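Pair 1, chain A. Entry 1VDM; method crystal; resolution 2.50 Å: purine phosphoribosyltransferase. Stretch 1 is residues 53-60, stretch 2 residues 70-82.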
# COMPACT_ATOMS: atom_id res chain seq x y z
N LEU A 53 -4.86 5.02 34.55
CA LEU A 53 -5.60 3.80 34.82
C LEU A 53 -4.91 2.91 35.84
O LEU A 53 -3.74 2.54 35.67
CB LEU A 53 -5.79 3.00 33.53
CG LEU A 53 -6.50 1.66 33.69
CD1 LEU A 53 -7.95 1.90 34.09
CD2 LEU A 53 -6.44 0.87 32.41
N LYS A 54 -5.62 2.59 36.91
CA LYS A 54 -5.08 1.71 37.94
C LYS A 54 -5.84 0.38 37.88
O LYS A 54 -7.05 0.35 37.65
CB LYS A 54 -5.23 2.36 39.32
CG LYS A 54 -4.21 3.47 39.56
CD LYS A 54 -4.30 4.05 40.96
CE LYS A 54 -3.19 5.07 41.19
NZ LYS A 54 -1.83 4.47 41.04
N VAL A 55 -5.11 -0.72 38.06
CA VAL A 55 -5.74 -2.03 38.00
C VAL A 55 -5.77 -2.75 39.34
O VAL A 55 -4.78 -2.78 40.08
CB VAL A 55 -5.04 -2.92 36.97
CG1 VAL A 55 -5.64 -4.32 37.00
CG2 VAL A 55 -5.18 -2.32 35.59
N ILE A 56 -6.92 -3.33 39.65
CA ILE A 56 -7.07 -4.09 40.88
C ILE A 56 -7.70 -5.44 40.54
O ILE A 56 -8.57 -5.52 39.67
CB ILE A 56 -7.96 -3.35 41.92
CG1 ILE A 56 -7.81 -4.02 43.29
CG2 ILE A 56 -9.42 -3.35 41.46
CD1 ILE A 56 -8.30 -3.18 44.45
N ASP A 57 -7.24 -6.50 41.19
CA ASP A 57 -7.77 -7.84 40.96
C ASP A 57 -8.16 -8.45 42.30
O ASP A 57 -7.31 -8.62 43.18
CB ASP A 57 -6.74 -8.73 40.26
CG ASP A 57 -7.36 -9.96 39.58
OD1 ASP A 57 -6.63 -10.68 38.87
OD2 ASP A 57 -8.58 -10.19 39.75
N VAL A 58 -9.44 -8.76 42.45
CA VAL A 58 -9.94 -9.36 43.68
C VAL A 58 -10.37 -10.79 43.39
O VAL A 58 -11.08 -11.05 42.42
CB VAL A 58 -11.13 -8.57 44.25
CG1 VAL A 58 -11.59 -9.19 45.55
CG2 VAL A 58 -10.72 -7.12 44.48
N LYS A 59 -9.93 -11.72 44.22
CA LYS A 59 -10.29 -13.12 44.02
C LYS A 59 -10.87 -13.74 45.29
O LYS A 59 -10.61 -13.30 46.40
CB LYS A 59 -9.03 -13.88 43.60
CG LYS A 59 -9.17 -14.51 42.21
CD LYS A 59 -7.84 -14.59 41.47
CE LYS A 59 -7.78 -13.63 40.27
NZ LYS A 59 -6.41 -13.18 40.07
N PHE A 60 -11.68 -14.78 45.12
CA PHE A 60 -12.31 -15.39 46.29
C PHE A 60 -12.00 -16.90 46.41
O PHE A 60 -12.06 -17.66 45.45
CB PHE A 60 -13.82 -15.18 46.19
CG PHE A 60 -14.15 -13.74 46.41
CD1 PHE A 60 -14.26 -12.88 45.32
CD2 PHE A 60 -14.37 -13.26 47.70
CE1 PHE A 60 -14.60 -11.55 45.52
CE2 PHE A 60 -14.71 -11.93 47.89
CZ PHE A 60 -14.82 -11.07 46.80
N LYS A 70 -13.36 -15.75 51.60
CA LYS A 70 -12.54 -14.58 51.95
C LYS A 70 -11.66 -14.09 50.79
O LYS A 70 -10.99 -14.85 50.10
CB LYS A 70 -11.68 -14.94 53.18
CG LYS A 70 -12.54 -15.30 54.40
CD LYS A 70 -11.77 -16.17 55.41
CE LYS A 70 -11.55 -17.60 54.89
NZ LYS A 70 -10.42 -18.20 55.59
N PRO A 71 -11.71 -12.75 50.57
CA PRO A 71 -11.09 -12.06 49.42
C PRO A 71 -9.56 -11.97 49.50
O PRO A 71 -8.99 -11.58 50.52
CB PRO A 71 -11.65 -10.64 49.38
CG PRO A 71 -12.11 -10.31 50.79
CD PRO A 71 -12.43 -11.77 51.37
N VAL A 72 -8.92 -12.31 48.39
CA VAL A 72 -7.47 -12.24 48.24
C VAL A 72 -7.15 -11.34 47.06
O VAL A 72 -7.46 -11.67 45.91
CB VAL A 72 -6.86 -13.63 47.97
CG1 VAL A 72 -5.39 -13.50 47.57
CG2 VAL A 72 -7.00 -14.51 49.20
N ILE A 73 -6.53 -10.19 47.34
CA ILE A 73 -6.18 -9.23 46.31
C ILE A 73 -4.96 -9.63 45.49
O ILE A 73 -3.82 -9.45 45.91
CB ILE A 73 -5.96 -7.84 46.92
CG1 ILE A 73 -7.25 -7.37 47.59
CG2 ILE A 73 -5.53 -6.85 45.84
CD1 ILE A 73 -7.22 -5.95 48.11
N THR A 74 -5.23 -10.19 44.30
CA THR A 74 -4.20 -10.64 43.36
C THR A 74 -3.31 -9.49 42.89
O THR A 74 -2.09 -9.54 43.03
CB THR A 74 -4.84 -11.30 42.11
OG1 THR A 74 -6.07 -11.93 42.47
CG2 THR A 74 -3.89 -12.33 41.50
N ILE A 75 -3.94 -8.47 42.31
CA ILE A 75 -3.24 -7.30 41.81
C ILE A 75 -3.72 -6.08 42.59
O ILE A 75 -4.87 -5.66 42.46
CB ILE A 75 -3.52 -7.07 40.32
CG1 ILE A 75 -3.12 -8.31 39.52
CG2 ILE A 75 -2.75 -5.85 39.83
CD1 ILE A 75 -3.44 -8.22 38.05
N PRO A 76 -2.84 -5.49 43.41
CA PRO A 76 -3.19 -4.31 44.21
C PRO A 76 -3.03 -2.99 43.47
O PRO A 76 -2.48 -2.94 42.37
CB PRO A 76 -2.21 -4.41 45.37
CG PRO A 76 -0.97 -4.86 44.67
CD PRO A 76 -1.48 -5.96 43.74
N ILE A 77 -3.52 -1.93 44.10
CA ILE A 77 -3.39 -0.59 43.55
C ILE A 77 -2.62 0.17 44.62
O ILE A 77 -2.76 -0.11 45.80
CB ILE A 77 -4.77 0.08 43.31
CG1 ILE A 77 -5.61 0.05 44.58
CG2 ILE A 77 -5.49 -0.62 42.17
CD1 ILE A 77 -6.97 0.70 44.42
N HIS A 78 -1.78 1.11 44.20
CA HIS A 78 -0.99 1.88 45.16
C HIS A 78 -1.09 3.39 44.96
O HIS A 78 -1.85 3.86 44.12
CB HIS A 78 0.47 1.43 45.09
CG HIS A 78 0.73 0.11 45.75
ND1 HIS A 78 0.54 -0.09 47.10
CD2 HIS A 78 1.18 -1.06 45.26
CE1 HIS A 78 0.87 -1.34 47.41
NE2 HIS A 78 1.26 -1.95 46.31
N GLY A 79 -0.31 4.13 45.75
CA GLY A 79 -0.34 5.59 45.67
C GLY A 79 -1.61 6.06 46.36
O GLY A 79 -2.52 5.25 46.56
N ASP A 80 -1.69 7.32 46.76
CA ASP A 80 -2.91 7.77 47.42
C ASP A 80 -3.79 8.55 46.45
O ASP A 80 -3.31 9.09 45.45
CB ASP A 80 -2.61 8.62 48.66
CG ASP A 80 -2.14 10.02 48.31
OD1 ASP A 80 -2.16 10.88 49.22
OD2 ASP A 80 -1.75 10.25 47.14
N LEU A 81 -5.08 8.61 46.74
CA LEU A 81 -6.03 9.31 45.89
C LEU A 81 -6.69 10.44 46.65
O LEU A 81 -7.90 10.64 46.55
CB LEU A 81 -7.09 8.33 45.39
CG LEU A 81 -6.56 7.00 44.87
CD1 LEU A 81 -7.72 6.17 44.34
CD2 LEU A 81 -5.53 7.25 43.78
N LYS A 82 -5.89 11.18 47.40
CA LYS A 82 -6.39 12.32 48.18
C LYS A 82 -6.83 13.42 47.21
O LYS A 82 -6.11 13.76 46.27
CB LYS A 82 -5.30 12.83 49.12
CG LYS A 82 -5.77 13.82 50.18
CD LYS A 82 -6.78 13.17 51.13
CE LYS A 82 -7.22 14.13 52.23
NZ LYS A 82 -8.15 13.47 53.20

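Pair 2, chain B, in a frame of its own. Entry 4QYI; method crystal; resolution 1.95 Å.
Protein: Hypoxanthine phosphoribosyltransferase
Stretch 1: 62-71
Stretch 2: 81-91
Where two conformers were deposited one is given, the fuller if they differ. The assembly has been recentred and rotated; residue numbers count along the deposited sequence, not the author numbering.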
# COMPACT_ATOMS: atom_id res chain seq x y z
N VAL B 62 0.72 5.40 15.02
CA VAL B 62 0.48 5.86 13.66
C VAL B 62 -0.88 5.44 13.12
O VAL B 62 -1.29 4.30 13.27
CB VAL B 62 1.58 5.31 12.72
CG1 VAL B 62 1.24 5.55 11.26
CG2 VAL B 62 2.95 5.92 13.05
N THR B 63 -1.55 6.38 12.46
CA THR B 63 -2.80 6.11 11.74
C THR B 63 -2.43 6.30 10.28
O THR B 63 -1.77 7.27 9.93
CB THR B 63 -3.91 7.10 12.09
OG1 THR B 63 -4.32 6.87 13.43
CG2 THR B 63 -5.16 6.94 11.18
N ILE B 64 -2.77 5.35 9.42
CA ILE B 64 -2.43 5.56 8.01
C ILE B 64 -3.69 5.61 7.15
O ILE B 64 -4.66 4.95 7.43
CB ILE B 64 -1.36 4.57 7.47
CG1 ILE B 64 -0.99 4.93 6.02
CG2 ILE B 64 -1.85 3.15 7.54
CD1 ILE B 64 0.31 4.32 5.54
N ASP B 65 -3.65 6.42 6.11
CA ASP B 65 -4.77 6.50 5.17
C ASP B 65 -4.13 6.78 3.81
O ASP B 65 -2.91 7.04 3.70
CB ASP B 65 -5.78 7.57 5.57
CG ASP B 65 -7.17 7.39 4.91
OD1 ASP B 65 -7.36 6.44 4.11
OD2 ASP B 65 -8.08 8.20 5.20
N PHE B 66 -4.96 6.73 2.77
CA PHE B 66 -4.50 6.92 1.42
C PHE B 66 -5.30 7.98 0.66
O PHE B 66 -6.47 8.22 0.93
CB PHE B 66 -4.62 5.61 0.66
CG PHE B 66 -3.84 4.49 1.25
CD1 PHE B 66 -2.48 4.39 1.00
CD2 PHE B 66 -4.45 3.55 2.06
CE1 PHE B 66 -1.74 3.37 1.55
CE2 PHE B 66 -3.70 2.52 2.62
CZ PHE B 66 -2.35 2.44 2.37
N ILE B 67 -4.63 8.60 -0.30
CA ILE B 67 -5.27 9.56 -1.17
C ILE B 67 -4.87 9.20 -2.59
O ILE B 67 -3.75 8.73 -2.84
CB ILE B 67 -4.91 11.02 -0.81
CG1 ILE B 67 -5.77 11.99 -1.62
CG2 ILE B 67 -3.45 11.31 -1.07
CD1 ILE B 67 -5.76 13.42 -1.10
N SER B 68 -5.79 9.40 -3.52
CA SER B 68 -5.55 9.15 -4.92
C SER B 68 -5.97 10.38 -5.72
O SER B 68 -7.07 10.90 -5.54
CB SER B 68 -6.26 7.89 -5.38
OG SER B 68 -6.05 7.74 -6.76
N ALA B 69 -5.08 10.85 -6.59
CA ALA B 69 -5.34 12.02 -7.41
C ALA B 69 -4.90 11.74 -8.82
O ALA B 69 -3.90 11.06 -9.02
CB ALA B 69 -4.56 13.20 -6.87
N SER B 70 -5.65 12.22 -9.81
CA SER B 70 -5.23 12.02 -11.19
C SER B 70 -5.10 13.33 -11.94
O SER B 70 -5.68 14.37 -11.57
CB SER B 70 -6.17 11.07 -11.94
OG SER B 70 -7.47 11.61 -12.05
N SER B 71 -4.35 13.28 -13.02
CA SER B 71 -4.12 14.46 -13.83
C SER B 71 -5.27 14.84 -14.72
O SER B 71 -6.05 14.00 -15.17
CB SER B 71 -2.90 14.22 -14.72
OG SER B 71 -2.81 15.26 -15.66
N LYS B 81 -2.98 21.18 -10.80
CA LYS B 81 -4.37 20.91 -10.58
C LYS B 81 -4.59 19.44 -10.87
O LYS B 81 -4.31 18.98 -11.98
CB LYS B 81 -5.23 21.77 -11.52
CG LYS B 81 -6.72 21.70 -11.27
CD LYS B 81 -7.60 22.04 -12.49
CE LYS B 81 -7.30 23.30 -13.29
NZ LYS B 81 -8.10 23.33 -14.55
N VAL B 82 -5.09 18.73 -9.88
CA VAL B 82 -5.41 17.32 -10.04
C VAL B 82 -6.80 17.07 -9.53
O VAL B 82 -7.34 17.81 -8.72
CB VAL B 82 -4.46 16.37 -9.28
CG1 VAL B 82 -3.11 16.30 -9.97
CG2 VAL B 82 -4.36 16.75 -7.80
N LYS B 83 -7.38 15.99 -10.03
CA LYS B 83 -8.71 15.56 -9.67
C LYS B 83 -8.58 14.58 -8.51
O LYS B 83 -7.83 13.61 -8.61
CB LYS B 83 -9.33 14.86 -10.89
CG LYS B 83 -10.68 14.21 -10.69
CD LYS B 83 -11.12 13.49 -11.94
CE LYS B 83 -12.19 12.42 -11.71
NZ LYS B 83 -13.41 12.77 -10.97
N LEU B 84 -9.25 14.86 -7.38
CA LEU B 84 -9.21 13.91 -6.28
C LEU B 84 -10.06 12.71 -6.64
O LEU B 84 -11.26 12.84 -6.84
CB LEU B 84 -9.76 14.48 -4.98
CG LEU B 84 -8.98 15.65 -4.44
CD1 LEU B 84 -9.52 16.03 -3.06
CD2 LEU B 84 -7.52 15.25 -4.38
N LEU B 85 -9.44 11.56 -6.76
CA LEU B 85 -10.17 10.33 -7.05
C LEU B 85 -10.63 9.65 -5.79
O LEU B 85 -11.67 9.02 -5.77
CB LEU B 85 -9.30 9.33 -7.82
CG LEU B 85 -8.86 9.76 -9.22
CD1 LEU B 85 -7.95 8.71 -9.86
CD2 LEU B 85 -10.09 9.99 -10.08
N LYS B 86 -9.82 9.75 -4.74
CA LYS B 86 -10.15 9.18 -3.45
C LYS B 86 -9.61 10.12 -2.41
O LYS B 86 -8.40 10.33 -2.30
CB LYS B 86 -9.54 7.78 -3.26
CG LYS B 86 -9.82 7.13 -1.89
CD LYS B 86 -11.30 6.79 -1.71
CE LYS B 86 -11.59 6.14 -0.36
NZ LYS B 86 -11.44 7.06 0.84
N ASP B 87 -10.52 10.67 -1.62
CA ASP B 87 -10.18 11.59 -0.57
C ASP B 87 -9.95 10.79 0.72
O ASP B 87 -10.24 9.60 0.78
CB ASP B 87 -11.36 12.54 -0.38
CG ASP B 87 -10.99 13.83 0.31
OD1 ASP B 87 -9.82 14.01 0.71
OD2 ASP B 87 -11.87 14.73 0.36
N ILE B 88 -9.43 11.43 1.74
CA ILE B 88 -9.17 10.70 2.97
C ILE B 88 -10.44 10.42 3.78
O ILE B 88 -11.40 11.19 3.75
CB ILE B 88 -8.15 11.42 3.85
CG1 ILE B 88 -8.62 12.83 4.20
CG2 ILE B 88 -6.80 11.50 3.14
CD1 ILE B 88 -7.78 13.46 5.30
N ASP B 89 -10.39 9.33 4.53
CA ASP B 89 -11.47 8.94 5.41
C ASP B 89 -11.19 9.36 6.84
O ASP B 89 -12.11 9.59 7.58
CB ASP B 89 -11.56 7.42 5.46
CG ASP B 89 -11.81 6.82 4.11
OD1 ASP B 89 -12.76 7.27 3.47
OD2 ASP B 89 -11.06 5.90 3.71
N VAL B 90 -9.92 9.40 7.23
CA VAL B 90 -9.58 9.70 8.62
C VAL B 90 -9.63 11.16 8.96
O VAL B 90 -9.53 12.03 8.10
CB VAL B 90 -8.19 9.19 9.00
CG1 VAL B 90 -8.14 7.68 8.89
CG2 VAL B 90 -7.11 9.83 8.13
N ASN B 91 -9.81 11.42 10.25
CA ASN B 91 -9.84 12.76 10.77
C ASN B 91 -8.43 13.30 10.99
O ASN B 91 -7.69 12.76 11.80
CB ASN B 91 -10.56 12.76 12.12
CG ASN B 91 -10.58 14.12 12.77
OD1 ASN B 91 -10.43 15.14 12.11
ND2 ASN B 91 -10.68 14.12 14.08
O HOH W 1 -8.59 6.41 1.72

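Pairs 1 and 2 share an antiparallel arrangement in which a long strand is flanked by a short strand that turns a corner and continues as loop. Fourteen central residues superpose with an RMSD of 0.9 Å over N, CA and C, and the strand axes approach to 4.5 Å in both, with angles of 146° in pair 1 and 143° in pair 2. The buried areas are also similar, 786 and 745 Å².

The backbone ladder is conserved. In pair 1, Lys59(A) and Val72(A) form a hydrogen-bonded pair, with Lys59(A) N to Val72(A) O at 3.0 Å and Val72(A) N to Lys59(A) O at 2.8 Å. The matched Ser70(B) and Lys83(B) repeat it, with Ser70(B) N to Lys83(B) O at 2.9 Å and Lys83(B) N to Ser70(B) O at 2.8 Å. At the corner, one carbonyl receives two successive amides. Ser68(B) O accepts from Leu85(B) N at 2.7 Å and from Lys86(B) N at 3.1 Å, and the register shifts by one residue in a beta bulge. The equivalent Asp57(A) O is approached by Thr74(A) N at 2.8 Å and Ile75(A) N at 3.5 Å, but both bonds are weak. The return bond is sound in each case: Asp57(A) N to Ile75(A) O is 2.8 Å, and Ser68(B) N to Lys86(B) O is 3.0 Å.

On the face carrying Val58(A) and Ala69(B), the packing is apolar in both. Val58(A) CG1 meets Pro71(A) CB at 4.1 Å, whereas the smaller Ala69(B) CB lies 3.7 Å from Val82(B) CG2. Pair 1 adds an aromatic contact, Phe60(A) CE2 to Pro71(A) CB at 3.6 Å; the matched Ser71(B) has no ring to supply one.

The face of Lys59(A) and Ser70(B) diverges more. Lys59(A) NZ donates to Thr74(A) OG1 at 2.7 Å and forms a salt bridge with Asp57(A) OD1 at 2.8 Å, so the ammonium group is held by an acid on its own strand and crosses to the second stretch through the Thr74(A) hydroxyl. In pair 2 the equivalent triad is Ser70(B), Leu85(B) and Ser68(B), and the contact is one of packing: Ser70(B) CB lies 3.6 Å from Leu85(B) CD1, and Ser68(B) OG is 3.8 Å from that same CD1. Beside them, Ile75(A) CB packs 3.6 Å from Asp57(A) CB, and the matched Lys86(B) CB lies 3.9 Å from Ser68(B) CB, but Lys86(B) sends its NZ on to a salt bridge with Asp89(B) OD1 at 3.0 Å.

Ile56(A) and Ile67(B) are nearly superimposable, with side-chain centres 0.3 Å apart and t, t rotamers. Ile56(A) CB lies 3.7 Å from Ile77(A) CG2, while Ile67(B) CB is 4.4 Å from Ile88(B) CG2.

Charge is reversed at Lys54(A) and Asp65(B), both directed toward the second stretch. Lys54(A) reaches out as a donor, its NZ bonding His78(A) O at 3.1 Å. Asp65(B), shorter and an acceptor, gathers two loop amides on OD2: Asp89(B) N at 2.7 Å and Val90(B) N at 3.0 Å. Opposite charges thus fasten the same strand position to the following loop, one through a carbonyl and the other through amides.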